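Local coordinates for DNA mimic protein DMP12 (Neisseria meningitidis MC58, PDB 3W1O) that mimics DNA in shape and surface charge, binding the dimeric histone-like protein HU and partly keeping it from DNA, probably as a regulator rather than a competitive inhibitor, at residues Cys11-Val16 with Ile25-Lys30; Ser34-Glu39 with Leu105-Lys110; Asp62-Gly67 with Gly71-Asp76. All coordinates share one frame; numbering follows the deposited sequence.

Contact 1: residues Cys11-Val16 with Ile25-Lys30; sequences CLKDNV and IDWAYK. With MG (magnesium ion), chain C.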
ATOM      1  N   CYS A  11      -6.650   0.602   2.056  1.00 19.57           N
ATOM      2  CA  CYS A  11      -7.697   1.629   2.130  1.00 20.47           C
ATOM      3  C   CYS A  11      -8.866   0.995   2.833  1.00 21.08           C
ATOM      4  O   CYS A  11      -8.887  -0.220   3.059  1.00 20.57           O
ATOM      5  CB  CYS A  11      -8.040   2.181   0.725  1.00 20.99           C
ATOM      6  SG  CYS A  11      -8.776   0.941  -0.357  1.00 22.18           S
ATOM      7  N   LEU A  12      -9.802   1.821   3.301  1.00 20.86           N
ATOM      8  CA  LEU A  12     -11.033   1.333   3.818  1.00 22.12           C
ATOM      9  C   LEU A  12     -11.863   0.718   2.699  1.00 23.53           C
ATOM     10  O   LEU A  12     -11.762   1.116   1.513  1.00 22.66           O
ATOM     11  CB  LEU A  12     -11.822   2.464   4.434  1.00 22.25           C
ATOM     12  CG  LEU A  12     -11.093   3.135   5.587  1.00 22.72           C
ATOM     13  CD1 LEU A  12     -11.971   4.174   6.340  1.00 22.41           C
ATOM     14  CD2 LEU A  12     -10.603   2.076   6.540  1.00 26.85           C
ATOM     15  N   LYS A  13     -12.703  -0.210   3.102  1.00 24.67           N
ATOM     16  CA  LYS A  13     -13.736  -0.733   2.226  1.00 26.86           C
ATOM     17  C   LYS A  13     -14.806   0.293   1.879  1.00 28.20           C
ATOM     18  O   LYS A  13     -15.052   1.217   2.637  1.00 27.76           O
ATOM     19  CB  LYS A  13     -14.433  -1.874   2.926  1.00 28.51           C
ATOM     20  CG  LYS A  13     -13.683  -3.149   2.782  1.00 30.40           C
ATOM     21  CD  LYS A  13     -14.263  -4.138   3.743  1.00 38.57           C
ATOM     22  CE  LYS A  13     -14.071  -5.525   3.261  1.00 41.30           C
ATOM     23  NZ  LYS A  13     -15.030  -6.336   4.079  1.00 42.76           N
ATOM     24  N   ASP A  14     -15.450   0.051   0.747  1.00 29.53           N
ATOM     25  CA  ASP A  14     -16.561   0.831   0.227  1.00 32.71           C
ATOM     26  C   ASP A  14     -17.523   1.276   1.329  1.00 34.35           C
ATOM     27  O   ASP A  14     -17.815   2.468   1.463  1.00 36.17           O
ATOM     28  CB  ASP A  14     -17.289   0.024  -0.857  1.00 33.32           C
ATOM     29  CG  ASP A  14     -18.487   0.763  -1.437  1.00 38.11           C
ATOM     30  OD1 ASP A  14     -18.518   2.017  -1.349  1.00 38.36           O
ATOM     31  OD2 ASP A  14     -19.380   0.077  -1.988  1.00 42.81           O
ATOM     32  N   ASN A  15     -18.022   0.385   2.160  1.00 35.37           N
ATOM     33  CA  ASN A  15     -19.058   0.990   3.026  1.00 38.08           C
ATOM     34  C   ASN A  15     -18.638   1.184   4.479  1.00 37.63           C
ATOM     35  O   ASN A  15     -19.420   1.036   5.400  1.00 38.76           O
ATOM     36  CB  ASN A  15     -20.467   0.403   2.779  1.00 39.26           C
ATOM     37  CG  ASN A  15     -21.198   1.078   1.551  1.00 42.29           C
ATOM     38  OD1 ASN A  15     -21.276   2.314   1.436  1.00 46.16           O
ATOM     39  ND2 ASN A  15     -21.751   0.251   0.658  1.00 45.33           N
ATOM     40  N   VAL A  16     -17.368   1.548   4.632  1.00 36.15           N
ATOM     41  CA  VAL A  16     -16.733   1.819   5.899  1.00 34.25           C
ATOM     42  C   VAL A  16     -16.241   3.260   5.784  1.00 33.81           C
ATOM     43  O   VAL A  16     -15.438   3.599   4.892  1.00 32.61           O
ATOM     44  CB  VAL A  16     -15.499   0.898   6.124  1.00 34.24           C
ATOM     45  CG1 VAL A  16     -14.775   1.291   7.388  1.00 34.48           C
ATOM     46  CG2 VAL A  16     -15.903  -0.579   6.191  1.00 35.20           C
ATOM     47  N   ILE A  25      -6.518   2.766  11.443  1.00 24.97           N
ATOM     48  CA  ILE A  25      -5.390   1.802  11.558  1.00 24.50           C
ATOM     49  C   ILE A  25      -5.862   0.552  12.306  1.00 24.56           C
ATOM     50  O   ILE A  25      -5.557  -0.573  11.895  1.00 22.81           O
ATOM     51  CB  ILE A  25      -4.180   2.400  12.317  1.00 23.61           C
ATOM     52  CG1 ILE A  25      -3.666   3.656  11.601  1.00 24.11           C
ATOM     53  CG2 ILE A  25      -3.023   1.363  12.449  1.00 23.45           C
ATOM     54  CD1 ILE A  25      -3.160   3.392  10.164  1.00 24.40           C
ATOM     55  N   ASP A  26      -6.594   0.765  13.394  1.00 24.95           N
ATOM     56  CA  ASP A  26      -7.170  -0.341  14.145  1.00 26.06           C
ATOM     57  C   ASP A  26      -8.054  -1.191  13.234  1.00 24.79           C
ATOM     58  O   ASP A  26      -7.937  -2.395  13.245  1.00 23.78           O
ATOM     59  CB  ASP A  26      -7.988   0.156  15.322  1.00 27.74           C
ATOM     60  CG  ASP A  26      -7.143   0.828  16.403  1.00 33.24           C
ATOM     61  OD1 ASP A  26      -5.894   0.630  16.469  1.00 36.64           O
ATOM     62  OD2 ASP A  26      -7.774   1.561  17.204  1.00 40.83           O
ATOM     63  N   TRP A  27      -8.896  -0.549  12.424  1.00 24.53           N
ATOM     64  CA  TRP A  27      -9.743  -1.246  11.463  1.00 23.27           C
ATOM     65  C   TRP A  27      -8.883  -2.119  10.540  1.00 23.15           C
ATOM     66  O   TRP A  27      -9.214  -3.300  10.341  1.00 23.36           O
ATOM     67  CB  TRP A  27     -10.594  -0.280  10.642  1.00 24.07           C
ATOM     68  CG  TRP A  27     -11.475  -0.962   9.650  1.00 23.31           C
ATOM     69  CD1 TRP A  27     -12.766  -1.355   9.839  1.00 22.77           C
ATOM     70  CD2 TRP A  27     -11.132  -1.310   8.289  1.00 20.62           C
ATOM     71  NE1 TRP A  27     -13.248  -1.922   8.691  1.00 22.48           N
ATOM     72  CE2 TRP A  27     -12.268  -1.924   7.727  1.00 22.22           C
ATOM     73  CE3 TRP A  27      -9.963  -1.157   7.498  1.00 23.39           C
ATOM     74  CZ2 TRP A  27     -12.302  -2.413   6.387  1.00 21.31           C
ATOM     75  CZ3 TRP A  27      -9.983  -1.624   6.168  1.00 23.35           C
ATOM     76  CH2 TRP A  27     -11.140  -2.261   5.632  1.00 24.83           C
ATOM     77  N   ALA A  28      -7.782  -1.573  10.012  1.00 21.17           N
ATOM     78  CA  ALA A  28      -6.975  -2.328   9.044  1.00 21.38           C
ATOM     79  C   ALA A  28      -6.403  -3.595   9.708  1.00 22.02           C
ATOM     80  O   ALA A  28      -6.491  -4.680   9.134  1.00 21.19           O
ATOM     81  CB  ALA A  28      -5.867  -1.443   8.516  1.00 20.83           C
ATOM     82  N   TYR A  29      -5.837  -3.434  10.912  1.00 22.69           N
ATOM     83  CA  TYR A  29      -5.236  -4.592  11.615  1.00 24.59           C
ATOM     84  C   TYR A  29      -6.275  -5.621  11.979  1.00 26.05           C
ATOM     85  O   TYR A  29      -5.950  -6.814  12.064  1.00 26.72           O
ATOM     86  CB  TYR A  29      -4.454  -4.156  12.862  1.00 24.18           C
ATOM     87  CG  TYR A  29      -3.065  -3.676  12.501  1.00 25.64           C
ATOM     88  CD1 TYR A  29      -2.121  -4.548  11.937  1.00 24.57           C
ATOM     89  CD2 TYR A  29      -2.701  -2.346  12.695  1.00 24.72           C
ATOM     90  CE1 TYR A  29      -0.832  -4.094  11.581  1.00 27.84           C
ATOM     91  CE2 TYR A  29      -1.428  -1.891  12.351  1.00 25.65           C
ATOM     92  CZ  TYR A  29      -0.500  -2.751  11.805  1.00 26.37           C
ATOM     93  OH  TYR A  29       0.755  -2.264  11.451  1.00 28.26           O
ATOM     94  N   LYS A  30      -7.514  -5.159  12.186  1.00 24.76           N
ATOM     95  CA  LYS A  30      -8.669  -6.056  12.414  1.00 26.99           C
ATOM     96  C   LYS A  30      -9.317  -6.634  11.158  1.00 25.53           C
ATOM     97  O   LYS A  30     -10.189  -7.506  11.269  1.00 25.29           O
ATOM     98  CB  LYS A  30      -9.774  -5.322  13.190  1.00 26.72           C
ATOM     99  CG  LYS A  30      -9.415  -5.121  14.665  1.00 33.15           C
ATOM    100  CD  LYS A  30     -10.235  -3.971  15.258  1.00 38.75           C
ATOM    101  CE  LYS A  30     -11.529  -4.477  15.855  1.00 43.63           C
ATOM    102  NZ  LYS A  30     -12.027  -3.452  16.834  1.00 49.22           N
TER
HETATM  103 MG    MG C 800     -18.895   4.108  -1.966  1.00 52.01          MG
HETATM  104  O   HOH W   1     -16.666   4.276  -1.449  1.00 47.25           O
HETATM  105  O   HOH W   2     -18.883   6.282  -2.492  1.00 39.86           O
HETATM  106  O   HOH W   3     -20.344   3.595  -3.509  1.00 55.86           O
HETATM  107  O   HOH W   4     -17.796   3.589  -3.901  1.00 37.78           O
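The indole of Trp27 meets four residues of the loop that precedes its own helix, an example of how one tryptophan can tie a loop to the helix that follows it. Over one face lie two methyl groups: Leu12 CD2, 3.4 Å from Trp27 CE3 and over that atom at the rim of the six-membered ring, and Val16 CG1, a CH-pi contact 4.1 Å from the centroid of the five-membered ring. The aliphatic part of Lys13 crosses the indole at about a right angle, bringing its CD to the ring edge, in plane, 3.7 Å from Trp27 CZ2. Cys11 O comes obliquely to within 3.6 Å of Trp27 CZ3. Trp27 holds CG anti to its N (chi1 -180°), which carries the indole off the helix toward the loop. A type I turn from Lys13 to Val16, closed by a 3.1 Å bond from Val16 N to Lys13 O, folds the loop back so that Leu12 and Val16 share that face. At the turn, Asp14 OD1 binds a magnesium ion at 2.2 Å, beside four waters. The contact thus packs the loop leaving strand 7-10 against helix 21-30, whose Ala28 rests on Leu8 and Phe10 of that strand.

Contact 2: residues Ser34-Glu39 with Leu105-Lys110; sequences SETVVE and LEYAIK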
ATOM      1  N   SER A  34      -9.472  -8.342   4.482  1.00 23.51           N
ATOM      2  CA  SER A  34      -9.951  -7.495   3.394  1.00 22.48           C
ATOM      3  C   SER A  34      -9.050  -7.473   2.142  1.00 22.14           C
ATOM      4  O   SER A  34      -7.821  -7.387   2.232  1.00 21.50           O
ATOM      5  CB  SER A  34     -10.262  -6.069   3.911  1.00 21.54           C
ATOM      6  OG  SER A  34     -10.608  -5.221   2.820  1.00 22.91           O
ATOM      7  N   GLU A  35      -9.684  -7.492   0.964  1.00 21.48           N
ATOM      8  CA  GLU A  35      -9.009  -7.284  -0.297  1.00 21.12           C
ATOM      9  C   GLU A  35      -8.380  -5.876  -0.344  1.00 19.90           C
ATOM     10  O   GLU A  35      -7.519  -5.598  -1.180  1.00 19.27           O
ATOM     11  CB  GLU A  35     -10.014  -7.438  -1.480  1.00 21.85           C
ATOM     12  CG  GLU A  35     -10.994  -6.268  -1.637  1.00 23.71           C
ATOM     13  CD  GLU A  35     -11.984  -6.519  -2.751  1.00 30.87           C
ATOM     14  OE1 GLU A  35     -11.573  -6.366  -3.917  1.00 28.83           O
ATOM     15  OE2 GLU A  35     -13.145  -6.846  -2.450  1.00 29.32           O
ATOM     16  N   THR A  36      -8.788  -5.011   0.576  1.00 18.52           N
ATOM     17  CA  THR A  36      -8.307  -3.602   0.561  1.00 18.17           C
ATOM     18  C   THR A  36      -7.091  -3.430   1.454  1.00 19.56           C
ATOM     19  O   THR A  36      -6.584  -2.317   1.575  1.00 18.09           O
ATOM     20  CB  THR A  36      -9.373  -2.589   1.025  1.00 17.38           C
ATOM     21  OG1 THR A  36      -9.688  -2.808   2.421  1.00 18.00           O
ATOM     22  CG2 THR A  36     -10.670  -2.716   0.130  1.00 19.01           C
ATOM     23  N   VAL A  37      -6.634  -4.529   2.074  1.00 19.65           N
ATOM     24  CA  VAL A  37      -5.542  -4.454   3.032  1.00 21.08           C
ATOM     25  C   VAL A  37      -4.450  -5.373   2.548  1.00 22.08           C
ATOM     26  O   VAL A  37      -4.708  -6.575   2.263  1.00 22.86           O
ATOM     27  CB  VAL A  37      -5.936  -4.829   4.470  1.00 21.92           C
ATOM     28  CG1 VAL A  37      -4.657  -4.924   5.357  1.00 24.22           C
ATOM     29  CG2 VAL A  37      -6.926  -3.853   5.062  1.00 21.41           C
ATOM     30  N   VAL A  38      -3.238  -4.847   2.421  1.00 20.70           N
ATOM     31  CA  VAL A  38      -2.112  -5.732   2.168  1.00 21.28           C
ATOM     32  C   VAL A  38      -1.243  -5.740   3.441  1.00 22.19           C
ATOM     33  O   VAL A  38      -0.761  -4.707   3.858  1.00 20.04           O
ATOM     34  CB  VAL A  38      -1.267  -5.268   0.981  1.00 22.31           C
ATOM     35  CG1 VAL A  38      -0.142  -6.272   0.715  1.00 21.78           C
ATOM     36  CG2 VAL A  38      -2.142  -5.127  -0.283  1.00 24.12           C
ATOM     37  N   GLU A  39      -1.019  -6.917   4.016  1.00 20.47           N
ATOM     38  CA  GLU A  39      -0.124  -7.069   5.146  1.00 21.23           C
ATOM     39  C   GLU A  39       1.205  -7.544   4.595  1.00 22.01           C
ATOM     40  O   GLU A  39       1.240  -8.495   3.809  1.00 23.93           O
ATOM     41  CB  GLU A  39      -0.719  -8.155   6.063  1.00 22.90           C
ATOM     42  CG  GLU A  39       0.120  -8.488   7.256  1.00 26.59           C
ATOM     43  CD  GLU A  39      -0.483  -9.642   8.033  1.00 29.62           C
ATOM     44  OE1 GLU A  39      -0.992 -10.614   7.410  1.00 31.25           O
ATOM     45  OE2 GLU A  39      -0.427  -9.552   9.264  1.00 30.26           O
ATOM     46  N   LEU A 105      -4.714  -0.293  -4.777  1.00 19.47           N
ATOM     47  CA  LEU A 105      -4.696   0.963  -5.538  1.00 20.52           C
ATOM     48  C   LEU A 105      -5.934   1.080  -6.458  1.00 21.14           C
ATOM     49  O   LEU A 105      -6.650   2.089  -6.451  1.00 21.57           O
ATOM     50  CB  LEU A 105      -3.383   1.098  -6.328  1.00 18.91           C
ATOM     51  CG  LEU A 105      -2.088   1.030  -5.482  1.00 20.93           C
ATOM     52  CD1 LEU A 105      -0.875   1.157  -6.397  1.00 22.68           C
ATOM     53  CD2 LEU A 105      -2.071   2.095  -4.356  1.00 22.20           C
ATOM     54  N   GLU A 106      -6.219   0.034  -7.212  1.00 21.52           N
ATOM     55  CA  GLU A 106      -7.425   0.038  -8.069  1.00 22.04           C
ATOM     56  C   GLU A 106      -8.700   0.247  -7.281  1.00 22.17           C
ATOM     57  O   GLU A 106      -9.596   1.019  -7.703  1.00 22.52           O
ATOM     58  CB  GLU A 106      -7.503  -1.276  -8.880  1.00 22.83           C
ATOM     59  CG  GLU A 106      -6.396  -1.358  -9.892  1.00 23.40           C
ATOM     60  CD  GLU A 106      -6.419  -2.608 -10.741  1.00 29.46           C
ATOM     61  OE1 GLU A 106      -7.162  -3.537 -10.391  1.00 28.76           O
ATOM     62  OE2 GLU A 106      -5.671  -2.657 -11.750  1.00 32.05           O
ATOM     63  N   TYR A 107      -8.807  -0.417  -6.131  1.00 19.98           N
ATOM     64  CA  TYR A 107      -9.998  -0.327  -5.344  1.00 20.68           C
ATOM     65  C   TYR A 107     -10.154   1.129  -4.867  1.00 20.34           C
ATOM     66  O   TYR A 107     -11.282   1.663  -4.770  1.00 21.52           O
ATOM     67  CB  TYR A 107      -9.888  -1.231  -4.123  1.00 19.39           C
ATOM     68  CG  TYR A 107     -11.140  -1.372  -3.307  1.00 20.32           C
ATOM     69  CD1 TYR A 107     -11.948  -2.496  -3.402  1.00 22.05           C
ATOM     70  CD2 TYR A 107     -11.511  -0.378  -2.387  1.00 22.20           C
ATOM     71  CE1 TYR A 107     -13.113  -2.655  -2.610  1.00 22.62           C
ATOM     72  CE2 TYR A 107     -12.687  -0.513  -1.642  1.00 21.93           C
ATOM     73  CZ  TYR A 107     -13.452  -1.634  -1.729  1.00 22.88           C
ATOM     74  OH  TYR A 107     -14.578  -1.725  -0.960  1.00 25.13           O
ATOM     75  N   ALA A 108      -9.050   1.731  -4.484  1.00 21.81           N
ATOM     76  CA  ALA A 108      -9.088   3.084  -3.896  1.00 21.88           C
ATOM     77  C   ALA A 108      -9.472   4.055  -4.988  1.00 23.46           C
ATOM     78  O   ALA A 108     -10.176   5.018  -4.725  1.00 24.53           O
ATOM     79  CB  ALA A 108      -7.726   3.469  -3.332  1.00 21.54           C
ATOM     80  N   ILE A 109      -8.958   3.820  -6.189  1.00 23.82           N
ATOM     81  CA  ILE A 109      -9.377   4.645  -7.342  1.00 24.95           C
ATOM     82  C   ILE A 109     -10.856   4.489  -7.549  1.00 25.34           C
ATOM     83  O   ILE A 109     -11.591   5.491  -7.598  1.00 24.52           O
ATOM     84  CB  ILE A 109      -8.634   4.329  -8.633  1.00 24.30           C
ATOM     85  CG1 ILE A 109      -7.167   4.731  -8.544  1.00 24.34           C
ATOM     86  CG2 ILE A 109      -9.277   5.064  -9.826  1.00 26.27           C
ATOM     87  CD1 ILE A 109      -6.966   6.177  -8.110  1.00 31.24           C
ATOM     88  N   LYS A 110     -11.316   3.236  -7.645  1.00 24.28           N
ATOM     89  CA  LYS A 110     -12.720   2.986  -7.920  1.00 26.48           C
ATOM     90  C   LYS A 110     -13.667   3.487  -6.840  1.00 26.55           C
ATOM     91  O   LYS A 110     -14.800   3.898  -7.135  1.00 25.95           O
ATOM     92  CB  LYS A 110     -12.988   1.496  -8.131  1.00 26.04           C
ATOM     93  CG  LYS A 110     -14.474   1.158  -8.501  1.00 32.31           C
ATOM     94  CD  LYS A 110     -15.042   2.121  -9.590  1.00 38.90           C
ATOM     95  CE  LYS A 110     -16.374   1.625 -10.192  1.00 44.81           C
ATOM     96  NZ  LYS A 110     -17.571   2.008  -9.365  1.00 45.26           N
TER
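One face of the Tyr107 ring receives the methyl group of Thr36: CG2 stands over the ring centre, 3.3 Å from the centroid and only 7° off the normal, a nearly axial CH-pi contact. The Glu35 carboxylate approaches the same ring obliquely, its plane turned 57° from that of the phenol, with OE1 3.9 Å from Tyr107 CD1. Thr36 divides its two branches between different tasks. Its OG1 sits between the backbone N and the carbonyl carbon (chi1 65°), a rotation that directs CG2 at the ring while the hydroxyl accepts a 2.6 Å hydrogen bond from Ser34 OG. That hydroxyl also bonds Cys11 O, and is therefore engaged twice in a buried setting. Ser34 to Val37 form a type I turn leading into strand 37-40, and Tyr107 projects toward it from helix 96-111. The ring is held at its far end as well, its OH bonded to Asp14 N; Glu35 OE1 is bonded to His103 of the same helix. No hydrogen bond crosses between the two segments themselves: methyl-on-ring packing carries most of the contact, with the Glu35 carboxylate bordering the ring, and it is this packing that joins the edge strand's lead-in to the helix.

Contact 3: residues Asp62-Gly67 with Gly71-Asp76; sequences DNWLFG and GDWLID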
ATOM      1  N   ASP A  62       8.573   9.823  -3.130  1.00 27.34           N
ATOM      2  CA  ASP A  62       9.824  10.340  -2.570  1.00 29.25           C
ATOM      3  C   ASP A  62      10.064   9.933  -1.148  1.00 28.33           C
ATOM      4  O   ASP A  62      10.783  10.606  -0.416  1.00 29.70           O
ATOM      5  CB  ASP A  62       9.937  11.855  -2.714  1.00 31.01           C
ATOM      6  CG  ASP A  62      10.883  12.197  -3.784  1.00 38.84           C
ATOM      7  OD1 ASP A  62      10.397  12.398  -4.934  1.00 44.02           O
ATOM      8  OD2 ASP A  62      12.116  12.132  -3.485  1.00 45.42           O
ATOM      9  N   ASN A  63       9.435   8.843  -0.751  1.00 27.76           N
ATOM     10  CA  ASN A  63       9.626   8.285   0.570  1.00 26.05           C
ATOM     11  C   ASN A  63      10.087   6.849   0.379  1.00 26.19           C
ATOM     12  O   ASN A  63      10.004   6.337  -0.736  1.00 25.75           O
ATOM     13  CB  ASN A  63       8.287   8.326   1.302  1.00 27.52           C
ATOM     14  CG  ASN A  63       8.003   9.690   1.905  1.00 33.22           C
ATOM     15  OD1 ASN A  63       8.703  10.109   2.831  1.00 41.12           O
ATOM     16  ND2 ASN A  63       6.950  10.369   1.419  1.00 36.62           N
ATOM     17  N   TRP A  64      10.522   6.189   1.469  1.00 25.50           N
ATOM     18  CA  TRP A  64      11.015   4.805   1.420  1.00 25.39           C
ATOM     19  C   TRP A  64      12.148   4.607   0.408  1.00 26.72           C
ATOM     20  O   TRP A  64      12.209   3.587  -0.288  1.00 27.25           O
ATOM     21  CB  TRP A  64       9.888   3.871   1.076  1.00 24.13           C
ATOM     22  CG  TRP A  64       8.840   3.765   2.175  1.00 22.53           C
ATOM     23  CD1 TRP A  64       8.702   4.533   3.286  1.00 24.59           C
ATOM     24  CD2 TRP A  64       7.776   2.839   2.183  1.00 21.42           C
ATOM     25  NE1 TRP A  64       7.619   4.092   4.028  1.00 24.97           N
ATOM     26  CE2 TRP A  64       7.024   3.064   3.351  1.00 20.61           C
ATOM     27  CE3 TRP A  64       7.395   1.814   1.307  1.00 23.26           C
ATOM     28  CZ2 TRP A  64       5.897   2.308   3.677  1.00 24.79           C
ATOM     29  CZ3 TRP A  64       6.273   1.045   1.632  1.00 24.38           C
ATOM     30  CH2 TRP A  64       5.530   1.312   2.800  1.00 24.23           C
ATOM     31  N   LEU A  65      13.011   5.607   0.293  1.00 28.33           N
ATOM     32  CA  LEU A  65      14.156   5.496  -0.611  1.00 30.90           C
ATOM     33  C   LEU A  65      15.009   4.278  -0.200  1.00 30.94           C
ATOM     34  O   LEU A  65      15.619   3.617  -1.050  1.00 31.58           O
ATOM     35  CB  LEU A  65      15.015   6.777  -0.532  1.00 32.09           C
ATOM     36  CG  LEU A  65      14.243   8.111  -0.730  1.00 35.80           C
ATOM     37  CD1 LEU A  65      15.069   9.333  -0.221  1.00 38.99           C
ATOM     38  CD2 LEU A  65      13.715   8.310  -2.144  1.00 36.95           C
ATOM     39  N   PHE A  66      15.039   4.014   1.105  1.00 31.00           N
ATOM     40  CA  PHE A  66      15.744   2.840   1.636  1.00 30.63           C
ATOM     41  C   PHE A  66      14.806   1.799   2.206  1.00 28.31           C
ATOM     42  O   PHE A  66      15.192   1.007   3.067  1.00 27.08           O
ATOM     43  CB  PHE A  66      16.774   3.252   2.671  1.00 32.06           C
ATOM     44  CG  PHE A  66      17.866   4.130   2.099  1.00 38.20           C
ATOM     45  CD1 PHE A  66      18.769   3.620   1.164  1.00 40.55           C
ATOM     46  CD2 PHE A  66      17.955   5.479   2.466  1.00 42.30           C
ATOM     47  CE1 PHE A  66      19.767   4.448   0.603  1.00 43.62           C
ATOM     48  CE2 PHE A  66      18.946   6.306   1.933  1.00 44.38           C
ATOM     49  CZ  PHE A  66      19.841   5.794   0.995  1.00 45.84           C
ATOM     50  N   GLY A  67      13.576   1.809   1.716  1.00 26.42           N
ATOM     51  CA  GLY A  67      12.576   0.892   2.190  1.00 24.38           C
ATOM     52  C   GLY A  67      11.736   1.480   3.300  1.00 23.32           C
ATOM     53  O   GLY A  67      11.976   2.579   3.763  1.00 23.07           O
ATOM     54  N   GLY A  71       6.129   4.602  10.597  1.00 23.86           N
ATOM     55  CA  GLY A  71       5.533   5.881  10.198  1.00 23.00           C
ATOM     56  C   GLY A  71       4.200   5.713   9.502  1.00 21.79           C
ATOM     57  O   GLY A  71       3.642   4.617   9.475  1.00 21.05           O
ATOM     58  N   ASP A  72       3.659   6.815   8.982  1.00 21.00           N
ATOM     59  CA  ASP A  72       2.357   6.771   8.340  1.00 20.48           C
ATOM     60  C   ASP A  72       2.434   7.627   7.124  1.00 20.50           C
ATOM     61  O   ASP A  72       2.995   8.732   7.197  1.00 20.67           O
ATOM     62  CB  ASP A  72       1.307   7.345   9.257  1.00 21.67           C
ATOM     63  CG  ASP A  72       1.003   6.411  10.401  1.00 24.12           C
ATOM     64  OD1 ASP A  72       0.118   5.569  10.214  1.00 25.69           O
ATOM     65  OD2 ASP A  72       1.706   6.464  11.421  1.00 26.02           O
ATOM     66  N   TRP A  73       1.863   7.141   6.024  1.00 19.19           N
ATOM     67  CA  TRP A  73       1.997   7.826   4.747  1.00 21.22           C
ATOM     68  C   TRP A  73       0.648   7.739   4.075  1.00 22.15           C
ATOM     69  O   TRP A  73      -0.055   6.725   4.192  1.00 21.27           O
ATOM     70  CB  TRP A  73       3.067   7.181   3.849  1.00 20.23           C
ATOM     71  CG  TRP A  73       4.456   7.373   4.317  1.00 22.63           C
ATOM     72  CD1 TRP A  73       5.307   8.374   3.940  1.00 24.89           C
ATOM     73  CD2 TRP A  73       5.193   6.545   5.233  1.00 23.10           C
ATOM     74  NE1 TRP A  73       6.521   8.220   4.561  1.00 23.93           N
ATOM     75  CE2 TRP A  73       6.475   7.119   5.374  1.00 23.94           C
ATOM     76  CE3 TRP A  73       4.883   5.396   5.961  1.00 20.55           C
ATOM     77  CZ2 TRP A  73       7.470   6.575   6.195  1.00 23.58           C
ATOM     78  CZ3 TRP A  73       5.915   4.820   6.796  1.00 20.88           C
ATOM     79  CH2 TRP A  73       7.160   5.430   6.907  1.00 22.30           C
ATOM     80  N   LEU A  74       0.242   8.814   3.432  1.00 22.90           N
ATOM     81  CA  LEU A  74      -1.119   8.843   2.866  1.00 25.72           C
ATOM     82  C   LEU A  74      -0.947   9.196   1.441  1.00 27.83           C
ATOM     83  O   LEU A  74      -0.282  10.190   1.182  1.00 29.10           O
ATOM     84  CB  LEU A  74      -1.895  10.005   3.431  1.00 27.07           C
ATOM     85  CG  LEU A  74      -2.122  10.219   4.866  1.00 29.69           C
ATOM     86  CD1 LEU A  74      -3.260  11.261   4.936  1.00 35.01           C
ATOM     87  CD2 LEU A  74      -2.482   8.931   5.531  1.00 32.67           C
ATOM     88  N   ILE A  75      -1.582   8.446   0.527  1.00 27.54           N
ATOM     89  CA  ILE A  75      -1.303   8.514  -0.929  1.00 30.54           C
ATOM     90  C   ILE A  75      -2.625   9.004  -1.526  1.00 29.82           C
ATOM     91  O   ILE A  75      -3.673   8.423  -1.248  1.00 27.12           O
ATOM     92  CB  ILE A  75      -0.910   7.099  -1.488  1.00 31.14           C
ATOM     93  CG1 ILE A  75       0.403   6.580  -0.849  1.00 36.57           C
ATOM     94  CG2 ILE A  75      -0.606   7.142  -2.959  1.00 33.99           C
ATOM     95  CD1 ILE A  75       0.301   6.093   0.545  1.00 40.01           C
ATOM     96  N   ASP A  76      -2.576  10.115  -2.271  1.00 30.41           N
ATOM     97  CA  ASP A  76      -3.756  10.695  -2.880  1.00 30.17           C
ATOM     98  C   ASP A  76      -3.982  10.103  -4.285  1.00 28.46           C
ATOM     99  O   ASP A  76      -3.069   9.489  -4.845  1.00 26.97           O
ATOM    100  CB  ASP A  76      -3.588  12.245  -2.996  1.00 32.56           C
ATOM    101  CG  ASP A  76      -2.474  12.707  -4.019  1.00 38.48           C
ATOM    102  OD1 ASP A  76      -1.490  11.987  -4.350  1.00 41.87           O
ATOM    103  OD2 ASP A  76      -2.572  13.875  -4.491  1.00 46.39           O
TER
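Asn63 and Trp64 meet Trp73 in succession, one at the edge of its indole and the other over a face. Just before them, Asp62 takes positive phi as the chain leaves helix 53-61, redirecting it into the loop. Asn63 CB leaves the backbone toward strand 72-75, and Asn63 OD1 lies near the plane of the Trp73 ring, at its edge, where it accepts a weak hydrogen bond from Trp73 NE1, 3.4 Å long and bent to 146° at the hydrogen. The amide does not lie flat along the indole: the two planes are 62° apart, and Asn63 ND2 comes to 3.6 Å from Trp73 CD1. The backbone N of Asn63 bonds Thr61 OG1 at the close of the helix.

Trp64 follows, also with positive phi, and presents the edge of its pyrrole ring to the face of Trp73. Its NE1 stands 3.1 Å above the plane of Trp73, over the six-membered ring, and 3.2 Å from Trp73 CH2. The planes are at 80°, with centroids of the five- and six-membered rings 4.3 Å apart, so the pair is a T-shaped stack. Trp64 also opens a type I turn that ends at Gly67, before the chain enters strand 72-75. Its ring packs edge-to-face on Trp54 and meets Phe117, while Trp73 touches Phe117 from the strand: the pair belongs to an aromatic cluster joining helix 53-61 and its loop to the sheet.

Chemically, each tryptophan offers its N-H differently. That of Trp73 is used in an ordinary though weak bond to an amide oxygen, whereas the nitrogen of Trp64 sits above pi density, where the positive edge of the indole probably meets the electron-rich face favourably.

Contacts 1 and 2 form a continuous unit, their centres 10 Å apart. Two probable hydrogen bonds connect them: Asp14 N to Tyr107 OH at 2.6 Å and Cys11 O to Thr36 OG1 at 2.8 Å. The residue whose carboxylate binds magnesium is thereby tied through its backbone to Tyr107 of contact 2; the side chain of Tyr107 lies about 7 Å from the magnesium ion. Contact 3 is farther off, its centre about 19 Å from that of contact 1 and 17 Å from that of contact 2. It touches contact 1 where Ile25 CD1 packs 3.9 Å from Asp72 OD1. Contacts 2 and 3 reach the two outermost strands of the same antiparallel sheet, 37-40 and 72-75.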